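Local coordinates for Exo beta-1,2-glucooligosaccharide sophorohydrolase (non-reducing end) (Parabacteroides distasonis ATCC 8503, PDB 5Z06), which hydrolyses linear beta-1,2-glucan and beta-1,2-glucooligosaccharides as an exo-type enzyme, releasing sophorose from the non-reducing end, at residues Y220-S225 / A255-T260. Residues are numbered along the deposited sequence; the frame is centred on the assembly and turned at random.
Sequences YRIYRS and AYYKVT
Arg221 with Thr260, Tyr223 with Lys258 and Ser225 with Tyr256 are the hydrogen-bonded pairs of two antiparallel strands, each closed by two N-H to O=C bonds, and they illustrate how one backbone register sorts side chains onto two unlike faces. At the non-hydrogen-bonded pairs CA-H groups approach the same carbonyls: Tyr257 CA lies 3.2 Å from Tyr223 O, which also accepts Lys258 N.

Apolar contacts gather on the face of Ile222, Arg224, Tyr257 and Val259. Arg224 has CG anti to its backbone N (chi1 -173°), and its aliphatic stem runs beside the Tyr257 ring, CG lying 3.6 Å from CE1. Ile222 CG1 meets Val259 CG2 at 4.0 Å. Asp246 receives both the Arg224 guanidinium, in a salt bridge, and the Tyr257 hydroxyl.

On the other face Thr260 OG1 sits at the edge of the Tyr223 ring, 3.6 Å from CE1. Glu268 OE2 is hydrogen-bonded to Thr260 OG1 and Tyr223 OH, while its OE1 forms a salt bridge with Arg221 NH1.

These are the central strands of a four-stranded antiparallel sheet, between 232-237 and 275-278, an order consistent with a fibronectin type III-like sandwich; from strand 204-210 Ile207 packs on Ile222 and Val259, and Ile205 on Ala255 and Tyr257.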
ATOM      1  N   TYR A 220     -12.879 -13.610   9.030  1.00 38.31           N
ATOM      2  CA  TYR A 220     -13.055 -14.916   8.436  1.00 40.58           C
ATOM      3  C   TYR A 220     -11.897 -15.771   8.906  1.00 41.24           C
ATOM      4  O   TYR A 220     -10.772 -15.288   8.973  1.00 44.56           O
ATOM      5  CB  TYR A 220     -13.059 -14.802   6.924  1.00 41.14           C
ATOM      6  CG  TYR A 220     -14.239 -14.027   6.417  1.00 42.58           C
ATOM      7  CD1 TYR A 220     -15.485 -14.641   6.281  1.00 42.20           C
ATOM      8  CD2 TYR A 220     -14.119 -12.678   6.089  1.00 44.58           C
ATOM      9  CE1 TYR A 220     -16.581 -13.934   5.817  1.00 45.82           C
ATOM     10  CE2 TYR A 220     -15.205 -11.956   5.625  1.00 45.29           C
ATOM     11  CZ  TYR A 220     -16.434 -12.582   5.483  1.00 46.49           C
ATOM     12  OH  TYR A 220     -17.504 -11.848   5.021  1.00 45.15           O
ATOM     13  N   ARG A 221     -12.174 -17.012   9.271  1.00 40.65           N
ATOM     14  CA  ARG A 221     -11.134 -17.959   9.584  1.00 41.39           C
ATOM     15  C   ARG A 221     -11.012 -18.843   8.386  1.00 39.44           C
ATOM     16  O   ARG A 221     -12.030 -19.375   7.912  1.00 38.62           O
ATOM     17  CB  ARG A 221     -11.502 -18.817  10.792  1.00 46.85           C
ATOM     18  CG  ARG A 221     -10.684 -18.526  12.032  1.00 51.78           C
ATOM     19  CD  ARG A 221     -11.084 -19.425  13.194  1.00 53.33           C
ATOM     20  NE  ARG A 221     -10.915 -18.716  14.463  1.00 56.67           N
ATOM     21  CZ  ARG A 221     -11.676 -18.871  15.550  1.00 59.49           C
ATOM     22  NH1 ARG A 221     -12.701 -19.733  15.570  1.00 59.13           N
ATOM     23  NH2 ARG A 221     -11.410 -18.144  16.640  1.00 58.30           N
ATOM     24  N   ILE A 222      -9.773 -19.049   7.932  1.00 35.65           N
ATOM     25  CA  ILE A 222      -9.519 -19.909   6.784  1.00 36.47           C
ATOM     26  C   ILE A 222      -8.907 -21.211   7.287  1.00 36.17           C
ATOM     27  O   ILE A 222      -7.959 -21.188   8.078  1.00 35.51           O
ATOM     28  CB  ILE A 222      -8.593 -19.252   5.730  1.00 34.83           C
ATOM     29  CG1 ILE A 222      -9.235 -17.971   5.173  1.00 33.34           C
ATOM     30  CG2 ILE A 222      -8.289 -20.226   4.585  1.00 36.34           C
ATOM     31  CD1 ILE A 222      -8.909 -16.726   5.959  1.00 34.41           C
ATOM     32  N   TYR A 223      -9.465 -22.319   6.798  1.00 34.66           N
ATOM     33  CA  TYR A 223      -9.005 -23.681   7.121  1.00 39.06           C
ATOM     34  C   TYR A 223      -8.431 -24.341   5.894  1.00 36.34           C
ATOM     35  O   TYR A 223      -8.954 -24.200   4.803  1.00 39.92           O
ATOM     36  CB  TYR A 223     -10.154 -24.550   7.642  1.00 40.34           C
ATOM     37  CG  TYR A 223     -10.642 -24.109   8.993  1.00 42.56           C
ATOM     38  CD1 TYR A 223     -11.599 -23.106   9.096  1.00 44.37           C
ATOM     39  CD2 TYR A 223     -10.123 -24.662  10.169  1.00 43.61           C
ATOM     40  CE1 TYR A 223     -12.041 -22.670  10.326  1.00 44.70           C
ATOM     41  CE2 TYR A 223     -10.564 -24.235  11.410  1.00 44.00           C
ATOM     42  CZ  TYR A 223     -11.529 -23.239  11.480  1.00 46.02           C
ATOM     43  OH  TYR A 223     -11.974 -22.790  12.693  1.00 45.74           O
ATOM     44  N   ARG A 224      -7.349 -25.067   6.091  1.00 36.34           N
ATOM     45  CA  ARG A 224      -6.671 -25.737   5.011  1.00 37.35           C
ATOM     46  C   ARG A 224      -6.498 -27.218   5.307  1.00 36.27           C
ATOM     47  O   ARG A 224      -6.248 -27.613   6.438  1.00 34.53           O
ATOM     48  CB  ARG A 224      -5.306 -25.115   4.785  1.00 36.08           C
ATOM     49  CG  ARG A 224      -4.607 -25.669   3.552  1.00 36.65           C
ATOM     50  CD  ARG A 224      -3.270 -25.008   3.392  1.00 35.96           C
ATOM     51  NE  ARG A 224      -2.378 -25.293   4.503  1.00 34.80           N
ATOM     52  CZ  ARG A 224      -1.251 -24.626   4.770  1.00 36.51           C
ATOM     53  NH1 ARG A 224      -0.854 -23.601   4.025  1.00 37.60           N
ATOM     54  NH2 ARG A 224      -0.504 -24.986   5.796  1.00 37.39           N
ATOM     55  N   SER A 225      -6.624 -28.023   4.269  1.00 39.40           N
ATOM     56  CA  SER A 225      -6.310 -29.433   4.352  1.00 41.94           C
ATOM     57  C   SER A 225      -5.397 -29.786   3.195  1.00 42.07           C
ATOM     58  O   SER A 225      -5.579 -29.296   2.081  1.00 40.41           O
ATOM     59  CB  SER A 225      -7.582 -30.259   4.302  1.00 41.40           C
ATOM     60  OG  SER A 225      -7.263 -31.622   4.464  1.00 45.71           O
ATOM     61  N   ALA A 255      -4.009 -28.335  -2.165  1.00 33.90           N
ATOM     62  CA  ALA A 255      -4.592 -27.914  -0.894  1.00 35.11           C
ATOM     63  C   ALA A 255      -6.077 -27.653  -1.053  1.00 35.51           C
ATOM     64  O   ALA A 255      -6.542 -27.245  -2.111  1.00 35.10           O
ATOM     65  CB  ALA A 255      -3.883 -26.686  -0.333  1.00 35.18           C
ATOM     66  N   TYR A 256      -6.799 -27.922   0.021  1.00 35.39           N
ATOM     67  CA  TYR A 256      -8.225 -27.759   0.090  1.00 37.87           C
ATOM     68  C   TYR A 256      -8.457 -26.672   1.099  1.00 36.92           C
ATOM     69  O   TYR A 256      -7.709 -26.557   2.073  1.00 38.97           O
ATOM     70  CB  TYR A 256      -8.921 -29.040   0.588  1.00 39.18           C
ATOM     71  CG  TYR A 256      -8.673 -30.291  -0.225  1.00 39.99           C
ATOM     72  CD1 TYR A 256      -7.453 -30.971  -0.123  1.00 41.35           C
ATOM     73  CD2 TYR A 256      -9.662 -30.830  -1.049  1.00 41.34           C
ATOM     74  CE1 TYR A 256      -7.207 -32.129  -0.836  1.00 41.30           C
ATOM     75  CE2 TYR A 256      -9.424 -32.003  -1.774  1.00 43.13           C
ATOM     76  CZ  TYR A 256      -8.190 -32.647  -1.651  1.00 42.43           C
ATOM     77  OH  TYR A 256      -7.887 -33.793  -2.335  1.00 42.99           O
ATOM     78  N   TYR A 257      -9.500 -25.891   0.878  1.00 35.31           N
ATOM     79  CA  TYR A 257      -9.782 -24.739   1.715  1.00 34.20           C
ATOM     80  C   TYR A 257     -11.257 -24.618   2.067  1.00 35.33           C
ATOM     81  O   TYR A 257     -12.145 -24.921   1.273  1.00 36.18           O
ATOM     82  CB  TYR A 257      -9.316 -23.455   1.040  1.00 31.48           C
ATOM     83  CG  TYR A 257      -7.840 -23.413   0.821  1.00 29.28           C
ATOM     84  CD1 TYR A 257      -6.990 -22.904   1.788  1.00 29.49           C
ATOM     85  CD2 TYR A 257      -7.287 -23.876  -0.365  1.00 28.98           C
ATOM     86  CE1 TYR A 257      -5.610 -22.867   1.582  1.00 29.16           C
ATOM     87  CE2 TYR A 257      -5.915 -23.859  -0.578  1.00 27.25           C
ATOM     88  CZ  TYR A 257      -5.087 -23.343   0.391  1.00 26.92           C
ATOM     89  OH  TYR A 257      -3.747 -23.293   0.173  1.00 26.15           O
ATOM     90  N   LYS A 258     -11.473 -24.106   3.266  1.00 37.06           N
ATOM     91  CA  LYS A 258     -12.763 -24.018   3.878  1.00 39.31           C
ATOM     92  C   LYS A 258     -12.691 -22.737   4.677  1.00 37.02           C
ATOM     93  O   LYS A 258     -11.697 -22.487   5.371  1.00 33.48           O
ATOM     94  CB  LYS A 258     -12.914 -25.199   4.821  1.00 43.20           C
ATOM     95  CG  LYS A 258     -14.274 -25.837   4.892  1.00 47.85           C
ATOM     96  CD  LYS A 258     -14.166 -27.226   5.528  1.00 50.98           C
ATOM     97  CE  LYS A 258     -13.431 -27.170   6.868  1.00 54.97           C
ATOM     98  NZ  LYS A 258     -13.651 -28.381   7.697  1.00 59.63           N
ATOM     99  N   VAL A 259     -13.735 -21.930   4.597  1.00 36.33           N
ATOM    100  CA  VAL A 259     -13.732 -20.661   5.296  1.00 36.66           C
ATOM    101  C   VAL A 259     -14.965 -20.561   6.180  1.00 37.02           C
ATOM    102  O   VAL A 259     -16.072 -20.906   5.763  1.00 37.87           O
ATOM    103  CB  VAL A 259     -13.683 -19.514   4.283  1.00 36.59           C
ATOM    104  CG1 VAL A 259     -13.748 -18.158   4.982  1.00 38.79           C
ATOM    105  CG2 VAL A 259     -12.419 -19.635   3.444  1.00 34.00           C
ATOM    106  N   THR A 260     -14.767 -20.069   7.396  1.00 37.32           N
ATOM    107  CA  THR A 260     -15.878 -19.760   8.299  1.00 37.95           C
ATOM    108  C   THR A 260     -15.864 -18.268   8.605  1.00 37.41           C
ATOM    109  O   THR A 260     -14.844 -17.618   8.420  1.00 33.28           O
ATOM    110  CB  THR A 260     -15.759 -20.545   9.628  1.00 37.29           C
ATOM    111  OG1 THR A 260     -14.584 -20.139  10.324  1.00 38.19           O
ATOM    112  CG2 THR A 260     -15.689 -22.051   9.391  1.00 38.33           C
TER